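Local atomic coordinates of inosine-uridine nucleoside N-ribohydrolase (Xanthomonas oryzae pv. oryzae, PDB entry 4KL0), a protein that binds a calcium ion in a Rossmann-like fold and probably belongs to the nucleoside hydrolases, which cleave N-glycosidic bonds, although its own substrate is not established. Residues L32-N37 and V149-M154; D62-L67 and R93-Q98; D39-V44 and Y317-L322. All blocks are in the same frame, centred on the assembly; numbering follows the deposited sequence.

Interaction 1 of 3, residues L32-N37 and V149-M154. With CA (calcium ion), chain B.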
ATOM      1  N   LEU A  32      -1.623  -9.462  -2.410  1.00 13.33           N
ATOM      2  CA  LEU A  32      -1.548  -8.181  -1.681  1.00 10.92           C
ATOM      3  C   LEU A  32      -2.002  -8.382  -0.237  1.00 13.77           C
ATOM      4  O   LEU A  32      -3.028  -9.018   0.045  1.00 13.60           O
ATOM      5  CB  LEU A  32      -2.425  -7.164  -2.417  1.00 11.63           C
ATOM      6  CG  LEU A  32      -2.472  -5.751  -1.892  1.00 12.83           C
ATOM      7  CD1 LEU A  32      -1.066  -5.109  -2.009  1.00 14.44           C
ATOM      8  CD2 LEU A  32      -3.478  -4.853  -2.705  1.00 13.01           C
ATOM      9  N   PHE A  33      -1.239  -7.790   0.697  1.00 11.67           N
ATOM     10  CA  PHE A  33      -1.522  -7.850   2.131  1.00  9.33           C
ATOM     11  C   PHE A  33      -1.718  -6.415   2.604  1.00 10.76           C
ATOM     12  O   PHE A  33      -0.840  -5.579   2.388  1.00 10.79           O
ATOM     13  CB  PHE A  33      -0.318  -8.491   2.853  1.00 12.16           C
ATOM     14  CG  PHE A  33      -0.008  -9.861   2.347  1.00 11.49           C
ATOM     15  CD1 PHE A  33      -0.489 -10.984   3.026  1.00 13.71           C
ATOM     16  CD2 PHE A  33       0.773 -10.012   1.216  1.00 13.16           C
ATOM     17  CE1 PHE A  33      -0.218 -12.290   2.487  1.00 14.88           C
ATOM     18  CE2 PHE A  33       1.039 -11.306   0.689  1.00 12.80           C
ATOM     19  CZ  PHE A  33       0.533 -12.430   1.390  1.00 12.93           C
ATOM     20  N   THR A  34      -2.902  -6.083   3.133  1.00 10.26           N
ATOM     21  CA  THR A  34      -3.338  -4.671   3.194  1.00 10.43           C
ATOM     22  C   THR A  34      -4.289  -4.395   4.357  1.00 11.99           C
ATOM     23  O   THR A  34      -4.848  -5.329   4.944  1.00 13.14           O
ATOM     24  CB  THR A  34      -4.030  -4.365   1.875  1.00 10.80           C
ATOM     25  OG1 THR A  34      -4.529  -3.022   1.830  1.00 11.94           O
ATOM     26  CG2 THR A  34      -5.187  -5.305   1.628  1.00 12.73           C
ATOM     27  N   ASP A  35      -4.376  -3.128   4.784  1.00 10.71           N
ATOM     28  CA  ASP A  35      -5.154  -2.733   5.979  1.00 11.47           C
ATOM     29  C   ASP A  35      -5.916  -1.445   5.671  1.00 12.72           C
ATOM     30  O   ASP A  35      -5.647  -0.407   6.249  1.00 13.21           O
ATOM     31  CB  ASP A  35      -4.241  -2.551   7.213  1.00 12.42           C
ATOM     32  CG  ASP A  35      -3.071  -1.565   6.970  1.00 13.09           C
ATOM     33  OD1 ASP A  35      -2.936  -1.033   5.836  1.00 12.74           O
ATOM     34  OD2 ASP A  35      -2.332  -1.283   7.968  1.00 14.65           O
ATOM     35  N   PRO A  36      -6.894  -1.540   4.783  1.00 10.01           N
ATOM     36  CA  PRO A  36      -7.519  -0.286   4.275  1.00 10.21           C
ATOM     37  C   PRO A  36      -8.454   0.408   5.290  1.00 11.25           C
ATOM     38  O   PRO A  36      -8.951  -0.173   6.295  1.00 13.20           O
ATOM     39  CB  PRO A  36      -8.348  -0.780   3.083  1.00 11.99           C
ATOM     40  CG  PRO A  36      -8.747  -2.228   3.468  1.00 10.57           C
ATOM     41  CD  PRO A  36      -7.432  -2.744   4.114  1.00 10.65           C
ATOM     42  N   ASN A  37      -8.696   1.672   4.964  1.00 12.02           N
ATOM     43  CA  ASN A  37      -9.667   2.531   5.687  1.00 10.88           C
ATOM     44  C   ASN A  37      -9.233   2.987   7.076  1.00 14.24           C
ATOM     45  O   ASN A  37     -10.075   3.323   7.906  1.00 14.25           O
ATOM     46  CB  ASN A  37     -11.059   1.928   5.690  1.00 11.84           C
ATOM     47  CG  ASN A  37     -12.128   2.996   5.820  1.00 15.11           C
ATOM     48  OD1 ASN A  37     -12.021   4.047   5.167  1.00 14.04           O
ATOM     49  ND2 ASN A  37     -13.155   2.754   6.668  1.00 15.33           N
ATOM     50  N   VAL A 149       3.080  -8.339  -2.375  1.00 12.68           N
ATOM     51  CA  VAL A 149       3.232  -6.923  -2.031  1.00 12.87           C
ATOM     52  C   VAL A 149       2.626  -6.674  -0.654  1.00 12.79           C
ATOM     53  O   VAL A 149       1.435  -7.000  -0.404  1.00 11.42           O
ATOM     54  CB  VAL A 149       2.524  -6.066  -3.098  1.00 11.06           C
ATOM     55  CG1 VAL A 149       2.624  -4.605  -2.671  1.00 10.97           C
ATOM     56  CG2 VAL A 149       3.186  -6.277  -4.508  1.00 13.11           C
ATOM     57  N   VAL A 150       3.449  -6.149   0.246  1.00 10.81           N
ATOM     58  CA  VAL A 150       2.998  -5.992   1.657  1.00  8.81           C
ATOM     59  C   VAL A 150       2.879  -4.532   1.971  1.00 10.34           C
ATOM     60  O   VAL A 150       3.859  -3.796   1.969  1.00 10.96           O
ATOM     61  CB  VAL A 150       4.003  -6.679   2.602  1.00 11.13           C
ATOM     62  CG1 VAL A 150       3.625  -6.439   4.057  1.00 12.58           C
ATOM     63  CG2 VAL A 150       4.144  -8.169   2.198  1.00 12.32           C
ATOM     64  N   ILE A 151       1.635  -4.080   2.227  1.00  9.61           N
ATOM     65  CA  ILE A 151       1.412  -2.677   2.543  1.00  9.89           C
ATOM     66  C   ILE A 151       0.641  -2.606   3.848  1.00  9.83           C
ATOM     67  O   ILE A 151      -0.084  -1.665   4.039  1.00 10.78           O
ATOM     68  CB  ILE A 151       0.655  -1.947   1.417  1.00  9.72           C
ATOM     69  CG1 ILE A 151      -0.619  -2.691   0.966  1.00 10.46           C
ATOM     70  CG2 ILE A 151       1.601  -1.819   0.178  1.00 11.69           C
ATOM     71  CD1 ILE A 151      -1.473  -1.927  -0.035  1.00 10.12           C
ATOM     72  N   ALA A 152       0.900  -3.530   4.759  1.00  9.21           N
ATOM     73  CA  ALA A 152       0.293  -3.573   6.091  1.00  7.88           C
ATOM     74  C   ALA A 152       1.090  -4.482   6.958  1.00 10.82           C
ATOM     75  O   ALA A 152       2.148  -4.914   6.515  1.00 11.35           O
ATOM     76  CB  ALA A 152      -1.191  -4.113   6.016  1.00 10.05           C
ATOM     77  N   GLY A 153       0.551  -4.839   8.138  1.00 11.04           N
ATOM     78  CA  GLY A 153       1.247  -5.752   9.053  1.00 10.97           C
ATOM     79  C   GLY A 153       1.382  -7.111   8.406  1.00 11.05           C
ATOM     80  O   GLY A 153       0.677  -7.472   7.432  1.00 11.38           O
ATOM     81  N   MET A 154       2.309  -7.900   8.948  1.00 11.29           N
ATOM     82  CA  MET A 154       2.762  -9.051   8.210  1.00 11.66           C
ATOM     83  C   MET A 154       2.289 -10.372   8.824  1.00 11.89           C
ATOM     84  O   MET A 154       2.813 -11.419   8.431  1.00 14.13           O
ATOM     85  CB  MET A 154       4.300  -9.003   8.147  1.00 12.51           C
ATOM     86  CG  MET A 154       4.733  -8.127   6.954  1.00 14.83           C
ATOM     87  SD  MET A 154       6.339  -7.256   7.085  1.00 10.18           S
ATOM     88  CE  MET A 154       5.751  -5.684   7.642  1.00 17.14           C
TER
HETATM   89 CA    CA B 501      -1.361   0.336   4.485  1.00 10.46          CA
HETATM   90  O   HOH W   1      -1.217  -2.963   9.563  1.00 18.42           O
HETATM   91  O   HOH W   2      -0.586   0.303   6.962  1.00 12.46           O
HETATM   92  O   HOH W   3       1.191   1.157   4.773  1.00 13.09           O
HETATM   93  O   HOH W   4      -1.409   2.726   5.167  1.00 15.13           O

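Interaction 2 of 3, residues D62-L67 and R93-Q98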
ATOM      1  N   ASP A  62      -5.526 -12.121  -5.275  1.00 15.54           N
ATOM      2  CA  ASP A  62      -5.896 -12.419  -3.902  1.00 13.66           C
ATOM      3  C   ASP A  62      -5.443 -11.272  -3.023  1.00 14.28           C
ATOM      4  O   ASP A  62      -4.357 -10.738  -3.210  1.00 15.66           O
ATOM      5  CB  ASP A  62      -5.202 -13.712  -3.423  1.00 17.32           C
ATOM      6  CG  ASP A  62      -5.619 -14.938  -4.259  1.00 20.63           C
ATOM      7  OD1 ASP A  62      -4.930 -15.239  -5.245  1.00 21.06           O
ATOM      8  OD2 ASP A  62      -6.628 -15.591  -3.911  1.00 24.34           O
ATOM      9  N   VAL A  63      -6.290 -10.915  -2.103  1.00 13.51           N
ATOM     10  CA  VAL A  63      -5.964  -9.878  -1.132  1.00 13.89           C
ATOM     11  C   VAL A  63      -6.321 -10.387   0.259  1.00 16.16           C
ATOM     12  O   VAL A  63      -7.443 -10.866   0.498  1.00 16.22           O
ATOM     13  CB  VAL A  63      -6.790  -8.621  -1.481  1.00 14.42           C
ATOM     14  CG1 VAL A  63      -6.565  -7.540  -0.471  1.00 14.64           C
ATOM     15  CG2 VAL A  63      -6.404  -8.116  -2.859  1.00 14.71           C
ATOM     16  N   VAL A  64      -5.387 -10.325   1.197  1.00 12.23           N
ATOM     17  CA  VAL A  64      -5.688 -10.744   2.561  1.00 13.21           C
ATOM     18  C   VAL A  64      -5.535  -9.507   3.468  1.00 14.77           C
ATOM     19  O   VAL A  64      -4.577  -8.766   3.370  1.00 14.94           O
ATOM     20  CB  VAL A  64      -4.785 -11.868   3.020  1.00 15.47           C
ATOM     21  CG1 VAL A  64      -5.121 -12.243   4.438  1.00 16.83           C
ATOM     22  CG2 VAL A  64      -4.963 -13.114   2.063  1.00 18.80           C
ATOM     23  N   VAL A  65      -6.526  -9.269   4.300  1.00 12.42           N
ATOM     24  CA  VAL A  65      -6.667  -7.972   5.011  1.00 11.60           C
ATOM     25  C   VAL A  65      -6.367  -8.155   6.503  1.00 14.01           C
ATOM     26  O   VAL A  65      -6.882  -9.096   7.176  1.00 14.98           O
ATOM     27  CB  VAL A  65      -8.135  -7.468   4.847  1.00 13.25           C
ATOM     28  CG1 VAL A  65      -8.396  -6.246   5.685  1.00 14.62           C
ATOM     29  CG2 VAL A  65      -8.429  -7.182   3.360  1.00 14.44           C
ATOM     30  N   THR A  66      -5.602  -7.216   7.069  1.00 12.24           N
ATOM     31  CA  THR A  66      -5.225  -7.307   8.476  1.00 10.98           C
ATOM     32  C   THR A  66      -5.575  -5.990   9.180  1.00 10.78           C
ATOM     33  O   THR A  66      -6.254  -5.161   8.584  1.00 12.55           O
ATOM     34  CB  THR A  66      -3.723  -7.722   8.626  1.00 13.91           C
ATOM     35  OG1 THR A  66      -3.379  -8.029   9.988  1.00 13.83           O
ATOM     36  CG2 THR A  66      -2.755  -6.639   8.108  1.00 13.26           C
ATOM     37  N   LEU A  67      -5.200  -5.875  10.454  1.00 11.68           N
ATOM     38  CA  LEU A  67      -5.280  -4.718  11.363  1.00 10.86           C
ATOM     39  C   LEU A  67      -6.641  -4.664  12.072  1.00 12.87           C
ATOM     40  O   LEU A  67      -7.667  -4.373  11.432  1.00 12.58           O
ATOM     41  CB  LEU A  67      -4.988  -3.344  10.655  1.00  9.97           C
ATOM     42  CG  LEU A  67      -4.805  -2.179  11.625  1.00 10.47           C
ATOM     43  CD1 LEU A  67      -3.413  -2.264  12.323  1.00 12.58           C
ATOM     44  CD2 LEU A  67      -4.801  -0.911  10.762  1.00 11.54           C
ATOM     45  N   ARG A  93     -10.162 -11.960  -5.090  1.00 16.14           N
ATOM     46  CA  ARG A  93     -10.636 -12.708  -3.946  1.00 17.80           C
ATOM     47  C   ARG A  93     -10.105 -12.097  -2.645  1.00 17.38           C
ATOM     48  O   ARG A  93      -8.905 -12.131  -2.357  1.00 18.35           O
ATOM     49  CB  ARG A  93     -10.196 -14.157  -4.061  1.00 19.66           C
ATOM     50  CG  ARG A  93     -10.932 -15.034  -3.112  1.00 21.19           C
ATOM     51  CD  ARG A  93     -10.303 -16.456  -3.166  1.00 23.77           C
ATOM     52  NE  ARG A  93     -10.928 -17.366  -2.207  1.00 24.52           N
ATOM     53  CZ  ARG A  93     -10.694 -17.375  -0.892  1.00 27.97           C
ATOM     54  NH1 ARG A  93      -9.843 -16.480  -0.330  1.00 25.13           N
ATOM     55  NH2 ARG A  93     -11.318 -18.282  -0.121  1.00 28.60           N
ATOM     56  N   VAL A  94     -11.012 -11.547  -1.868  1.00 16.90           N
ATOM     57  CA  VAL A  94     -10.643 -10.870  -0.632  1.00 15.51           C
ATOM     58  C   VAL A  94     -10.957 -11.760   0.563  1.00 17.43           C
ATOM     59  O   VAL A  94     -12.112 -12.275   0.743  1.00 18.56           O
ATOM     60  CB  VAL A  94     -11.369  -9.537  -0.485  1.00 15.03           C
ATOM     61  CG1 VAL A  94     -10.942  -8.812   0.762  1.00 16.32           C
ATOM     62  CG2 VAL A  94     -11.161  -8.656  -1.736  1.00 16.03           C
ATOM     63  N   ALA A  95      -9.968 -11.874   1.445  1.00 16.94           N
ATOM     64  CA  ALA A  95     -10.129 -12.693   2.643  1.00 16.92           C
ATOM     65  C   ALA A  95      -9.667 -11.944   3.915  1.00 17.32           C
ATOM     66  O   ALA A  95      -8.693 -11.145   3.855  1.00 17.07           O
ATOM     67  CB  ALA A  95      -9.318 -13.960   2.482  1.00 19.53           C
ATOM     68  N   ARG A  96     -10.330 -12.172   5.050  1.00 17.47           N
ATOM     69  CA  ARG A  96      -9.891 -11.677   6.337  1.00 16.23           C
ATOM     70  C   ARG A  96      -8.645 -12.464   6.805  1.00 19.66           C
ATOM     71  O   ARG A  96      -8.664 -13.709   6.815  1.00 17.51           O
ATOM     72  CB  ARG A  96     -11.030 -11.929   7.346  1.00 22.21           C
ATOM     73  CG  ARG A  96     -10.599 -11.922   8.769  1.00 25.98           C
ATOM     74  CD  ARG A  96     -11.754 -12.032   9.734  1.00 26.04           C
ATOM     75  NE  ARG A  96     -12.024 -13.357  10.242  1.00 32.36           N
ATOM     76  CZ  ARG A  96     -13.172 -13.653  10.847  1.00 32.82           C
ATOM     77  NH1 ARG A  96     -13.387 -14.874  11.326  1.00 32.60           N
ATOM     78  NH2 ARG A  96     -14.107 -12.694  10.972  1.00 30.26           N
ATOM     79  N   GLY A  97      -7.611 -11.768   7.290  1.00 15.52           N
ATOM     80  CA  GLY A  97      -6.449 -12.409   7.855  1.00 16.22           C
ATOM     81  C   GLY A  97      -6.699 -12.976   9.245  1.00 16.72           C
ATOM     82  O   GLY A  97      -7.806 -12.876   9.792  1.00 16.45           O
ATOM     83  N   GLN A  98      -5.687 -13.611   9.806  1.00 17.03           N
ATOM     84  CA  GLN A  98      -5.832 -14.244  11.125  1.00 18.70           C
ATOM     85  C   GLN A  98      -5.533 -13.343  12.349  1.00 21.64           C
ATOM     86  O   GLN A  98      -4.998 -12.222  12.243  1.00 15.00           O
ATOM     87  CB  GLN A  98      -4.940 -15.484  11.163  1.00 22.13           C
ATOM     88  CG  GLN A  98      -3.470 -15.138  11.305  1.00 24.75           C
ATOM     89  CD  GLN A  98      -2.558 -16.351  11.419  1.00 28.71           C
ATOM     90  OE1 GLN A  98      -1.885 -16.547  12.457  1.00 33.77           O
ATOM     91  NE2 GLN A  98      -2.503 -17.146  10.361  1.00 26.29           N
TER
HETATM   92  O   HOH W   5      -7.778 -14.762  -1.404  1.00 20.38           O
HETATM   93  O   HOH W   6      -4.350 -10.525  10.092  1.00 15.44           O

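Interaction 3 of 3, residues D39-V44 and Y317-L322. With CA (calcium ion), chain B.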
ATOM      1  N   ASP A  39      -6.504   5.088   6.636  1.00 16.56           N
ATOM      2  CA  ASP A  39      -5.921   6.249   5.938  1.00 17.82           C
ATOM      3  C   ASP A  39      -6.231   6.053   4.442  1.00 14.69           C
ATOM      4  O   ASP A  39      -6.836   5.053   4.086  1.00 16.84           O
ATOM      5  CB  ASP A  39      -4.429   6.388   6.246  1.00 17.30           C
ATOM      6  CG  ASP A  39      -3.575   5.177   5.825  1.00 18.74           C
ATOM      7  OD1 ASP A  39      -3.912   4.449   4.864  1.00 19.21           O
ATOM      8  OD2 ASP A  39      -2.518   4.989   6.511  1.00 23.19           O
ATOM      9  N   PRO A  40      -5.836   6.974   3.542  1.00 12.11           N
ATOM     10  CA  PRO A  40      -6.173   6.744   2.134  1.00 13.73           C
ATOM     11  C   PRO A  40      -5.320   5.762   1.382  1.00 14.12           C
ATOM     12  O   PRO A  40      -5.734   5.314   0.306  1.00 12.70           O
ATOM     13  CB  PRO A  40      -5.935   8.131   1.468  1.00 15.12           C
ATOM     14  CG  PRO A  40      -5.678   9.114   2.628  1.00 17.43           C
ATOM     15  CD  PRO A  40      -5.198   8.286   3.783  1.00 14.67           C
ATOM     16  N   ASP A  41      -4.158   5.420   1.922  1.00 14.00           N
ATOM     17  CA  ASP A  41      -3.071   4.796   1.136  1.00 15.22           C
ATOM     18  C   ASP A  41      -3.446   3.500   0.453  1.00 12.22           C
ATOM     19  O   ASP A  41      -3.120   3.293  -0.719  1.00 12.33           O
ATOM     20  CB  ASP A  41      -1.964   4.438   2.079  1.00 16.82           C
ATOM     21  CG  ASP A  41      -1.072   5.553   2.318  1.00 23.85           C
ATOM     22  OD1 ASP A  41      -1.467   6.488   3.090  1.00 27.15           O
ATOM     23  OD2 ASP A  41       0.051   5.463   1.768  1.00 25.02           O
ATOM     24  N   ASP A  42      -4.050   2.567   1.200  1.00 12.34           N
ATOM     25  CA  ASP A  42      -4.324   1.271   0.601  1.00 10.89           C
ATOM     26  C   ASP A  42      -5.295   1.402  -0.543  1.00 10.21           C
ATOM     27  O   ASP A  42      -5.150   0.711  -1.569  1.00 11.24           O
ATOM     28  CB  ASP A  42      -4.818   0.269   1.676  1.00 11.56           C
ATOM     29  CG  ASP A  42      -3.802   0.082   2.801  1.00 11.49           C
ATOM     30  OD1 ASP A  42      -3.208  -1.001   2.828  1.00 12.89           O
ATOM     31  OD2 ASP A  42      -3.603   1.036   3.646  1.00 13.17           O
ATOM     32  N   VAL A  43      -6.317   2.254  -0.367  1.00 11.21           N
ATOM     33  CA  VAL A  43      -7.312   2.383  -1.436  1.00 10.84           C
ATOM     34  C   VAL A  43      -6.775   3.110  -2.660  1.00 12.44           C
ATOM     35  O   VAL A  43      -7.153   2.747  -3.778  1.00 11.97           O
ATOM     36  CB  VAL A  43      -8.602   2.985  -0.892  1.00 10.82           C
ATOM     37  CG1 VAL A  43      -9.574   3.343  -2.059  1.00 13.02           C
ATOM     38  CG2 VAL A  43      -9.233   1.925   0.056  1.00 13.22           C
ATOM     39  N   VAL A  44      -5.849   4.067  -2.477  1.00 10.57           N
ATOM     40  CA  VAL A  44      -5.152   4.615  -3.639  1.00 11.55           C
ATOM     41  C   VAL A  44      -4.385   3.495  -4.351  1.00 10.77           C
ATOM     42  O   VAL A  44      -4.378   3.431  -5.606  1.00 10.86           O
ATOM     43  CB  VAL A  44      -4.163   5.756  -3.246  1.00 11.61           C
ATOM     44  CG1 VAL A  44      -3.516   6.316  -4.554  1.00 13.09           C
ATOM     45  CG2 VAL A  44      -4.954   6.873  -2.503  1.00 12.10           C
ATOM     46  N   TYR A 317       2.492   6.253   0.528  1.00 13.11           N
ATOM     47  CA  TYR A 317       3.484   5.235   0.791  1.00 13.34           C
ATOM     48  C   TYR A 317       3.168   3.942   0.083  1.00 12.75           C
ATOM     49  O   TYR A 317       4.009   3.332  -0.542  1.00 12.68           O
ATOM     50  CB  TYR A 317       3.522   4.907   2.300  1.00 15.46           C
ATOM     51  CG  TYR A 317       3.662   6.119   3.194  1.00 16.59           C
ATOM     52  CD1 TYR A 317       4.905   6.672   3.437  1.00 16.91           C
ATOM     53  CD2 TYR A 317       2.541   6.677   3.806  1.00 18.11           C
ATOM     54  CE1 TYR A 317       5.042   7.791   4.270  1.00 18.45           C
ATOM     55  CE2 TYR A 317       2.652   7.797   4.627  1.00 19.80           C
ATOM     56  CZ  TYR A 317       3.903   8.338   4.849  1.00 20.40           C
ATOM     57  OH  TYR A 317       4.024   9.445   5.688  1.00 20.88           O
ATOM     58  N   ASP A 318       1.923   3.527   0.186  1.00 10.73           N
ATOM     59  CA  ASP A 318       1.584   2.231  -0.357  1.00 10.13           C
ATOM     60  C   ASP A 318       1.543   2.192  -1.903  1.00 10.19           C
ATOM     61  O   ASP A 318       1.975   1.190  -2.517  1.00 11.28           O
ATOM     62  CB  ASP A 318       0.257   1.755   0.244  1.00 12.00           C
ATOM     63  CG  ASP A 318       0.368   1.448   1.718  1.00 13.13           C
ATOM     64  OD1 ASP A 318       1.482   1.378   2.269  1.00 12.34           O
ATOM     65  OD2 ASP A 318      -0.667   1.219   2.383  1.00 11.45           O
ATOM     66  N   PRO A 319       1.033   3.240  -2.554  1.00 10.53           N
ATOM     67  CA  PRO A 319       1.069   3.205  -4.017  1.00 10.84           C
ATOM     68  C   PRO A 319       2.489   3.168  -4.521  1.00 11.35           C
ATOM     69  O   PRO A 319       2.747   2.456  -5.490  1.00 11.51           O
ATOM     70  CB  PRO A 319       0.458   4.552  -4.383  1.00 10.06           C
ATOM     71  CG  PRO A 319      -0.547   4.766  -3.324  1.00 10.89           C
ATOM     72  CD  PRO A 319       0.139   4.306  -2.049  1.00 12.12           C
ATOM     73  N   LEU A 320       3.401   3.889  -3.881  1.00 13.54           N
ATOM     74  CA  LEU A 320       4.778   3.822  -4.319  1.00 13.55           C
ATOM     75  C   LEU A 320       5.357   2.429  -4.131  1.00 13.97           C
ATOM     76  O   LEU A 320       6.213   2.003  -4.902  1.00 14.79           O
ATOM     77  CB  LEU A 320       5.631   4.838  -3.560  1.00 14.60           C
ATOM     78  CG  LEU A 320       5.351   6.264  -4.041  1.00 14.98           C
ATOM     79  CD1 LEU A 320       5.945   7.289  -3.012  1.00 17.68           C
ATOM     80  CD2 LEU A 320       5.991   6.512  -5.415  1.00 18.19           C
ATOM     81  N   THR A 321       4.953   1.732  -3.077  1.00 12.47           N
ATOM     82  CA  THR A 321       5.438   0.355  -2.835  1.00 11.56           C
ATOM     83  C   THR A 321       5.033  -0.558  -3.987  1.00 12.25           C
ATOM     84  O   THR A 321       5.837  -1.345  -4.471  1.00 12.84           O
ATOM     85  CB  THR A 321       4.891  -0.156  -1.486  1.00 12.81           C
ATOM     86  OG1 THR A 321       5.358   0.746  -0.472  1.00 11.78           O
ATOM     87  CG2 THR A 321       5.380  -1.541  -1.163  1.00 12.42           C
ATOM     88  N   LEU A 322       3.776  -0.430  -4.408  1.00 11.64           N
ATOM     89  CA  LEU A 322       3.323  -1.176  -5.564  1.00 11.94           C
ATOM     90  C   LEU A 322       4.117  -0.821  -6.835  1.00 13.39           C
ATOM     91  O   LEU A 322       4.541  -1.762  -7.573  1.00 13.61           O
ATOM     92  CB  LEU A 322       1.802  -0.982  -5.757  1.00 11.25           C
ATOM     93  CG  LEU A 322       1.297  -1.719  -7.024  1.00 11.14           C
ATOM     94  CD1 LEU A 322       1.487  -3.209  -6.841  1.00 14.59           C
ATOM     95  CD2 LEU A 322      -0.164  -1.428  -7.256  1.00 14.02           C
TER
HETATM   96 CA    CA B 501      -1.361   0.336   4.485  1.00 10.46          CA
HETATM   97  O   HOH W   4      -1.409   2.726   5.167  1.00 15.13           O
HETATM   98  O   HOH W   3       1.191   1.157   4.773  1.00 13.09           O
HETATM   99  O   HOH W   2      -0.586   0.303   6.962  1.00 12.46           O

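Interaction 1 of 3, residues L32-N37 and V149-M154
D35 holds CG between its backbone N and carbonyl carbon (chi1 54°), the crowded position, and this brings the carboxylate against the loop that follows strand 146-150, where D35 CG is 3.3 Å from A152 CB. I151 adopts the same crowded setting for CG1 (chi1 50°), so that CG1 and CD1 run alongside the T34 side chain, pointing the same way, and I151 CD1 ends 3.8 Å from L32 CD1. L32 reaches that meeting point with CG anti to the backbone N, its CD1 also touching V149 CG1. F33 and V150 point to the face opposite L32 and V149; their side chains cross obliquely, F33 CD2 against V150 CG2, while V149 O lies at the F33 ring edge, in plane. Between these two layers of side chains, strands 28-34 and 146-150 run parallel in the Rossmann-like sheet of the nucleoside hydrolase family. F33 grips its neighbour through both backbone groups: F33 N donates to V149 O at 3.0 Å, and F33 O accepts from I151 N at 2.9 Å, each acceptor met nearly along its C=O axis. Past this last rung the two segments offer their ligands to calcium. D35 OD1 coordinates the ion at 2.5 Å, and backbone I151 O does so at 2.4 Å; D42 and D318 complete the protein ligands. D35 OD2 takes hydrogen bonds from two waters, one of them on the metal, the other accepting from G153 N, so the carboxylate is fixed at both oxygens. T34 OG1 bonds to D42 and Y46, tying the strand end to helix 41-54.

Interaction 2 of 3, residues D62-L67 and R93-Q98
Four backbone hydrogen bonds make up the first shell between strands 62-65 and 93-96, which run parallel with their axes 4.7 Å apart. V63 N donates to R93 O from above the carbonyl plane, A95 N meets V63 O nearly along the C=O axis at 2.9 Å, V65 N does likewise to A95 O, and G97 N extends the ladder past the strand with a 2.8 Å bond to V65 O in the carbonyl plane. The V65 and V94 side chains cross obliquely, V65 CG2 lying 4.0 Å from V94 CG1. On the other face V64 CG1, anti to its backbone N, rests 3.7 Å from G97 CA. D62 and R93 share that face but join through water: one molecule donates to D62 OD2 and R93 O and accepts at the guanidinium edge from R93 NH1. D62 OD1 is held by a salt bridge to R138. A second water links T66 OG1 to Q98 O. The pair closes a beta-alpha-beta unit in which helix 70-86 packs on V63, V65 and V94. Helix 133-141 lies against D62, V64 and R93, strand 28-34 flanks 58-65 on its other side, and 93-96 forms the sheet's outermost strand at this end.

Interaction 3 of 3, residues D39-V44 and Y317-L322
The carboxylate plane of D41 is tilted only 16° from the ring plane of Y317, and D41 OD2 meets the ring at its edge, not over a face, 3.4 Å from Y317 CD2. At the calcium ion the carboxylates of D42 and D318 are instead turned steeply, 79° between planes, with D318 OD2 set near both oxygens of D42. D42 binds the metal through both, OD2 at 2.5 Å and OD1 at a longer 2.8 Å, whereas D318 OD2 binds at 2.4 Å and D318 OD1 accepts from a metal-bound water. D42 OD1 is also hydrogen-bonded to T34 OG1. D41 OD2 uses its anti lone pair to accept from D318 N in a nearly straight 3.1 Å bond, and a weak, bent one comes from Y317 N. V44 CG1 meets P319 CG at 3.6 Å, the two side chains crossing at about a right angle. D39 OD1 accepts from D41 N, capping the turn into helix 41-54, and D39 OD2 takes a hydrogen bond from another calcium water. The first turns of helices 41-54 and 317-325 are thus joined beside the metal at the C-terminal ends of the strands, where nucleoside hydrolases have their active site, consistent with the family assignment. D35 and the carbonyl of I151 supply the remaining protein ligands. With several carboxylates here, the ion probably offsets their mutual repulsion and keeps D42 and D318 ionised, while the N-terminal amides of helix 317-325 would help stabilise a negative charge on D41.

All three contacts are buried, but interaction 2 lies farther from the middle of the chain, at the sheet's edge, and its two arginines are partly exposed. Interactions 1 and 2 are both parallel strand pairings and share one sheet: L32 O and T34 O probably accept from V64 N and T66 N, joining strand 28-34 to 58-65. Interaction 3 joins two helix beginnings and is mainly polar. It meets interaction 1 at the calcium ion, where three waters are common to both and D35 N probably donates to D42 OD1. Interaction 2 does not touch interaction 3; their nearest atoms are about 7 Å apart, and it has water, not metal, between its charged side chains.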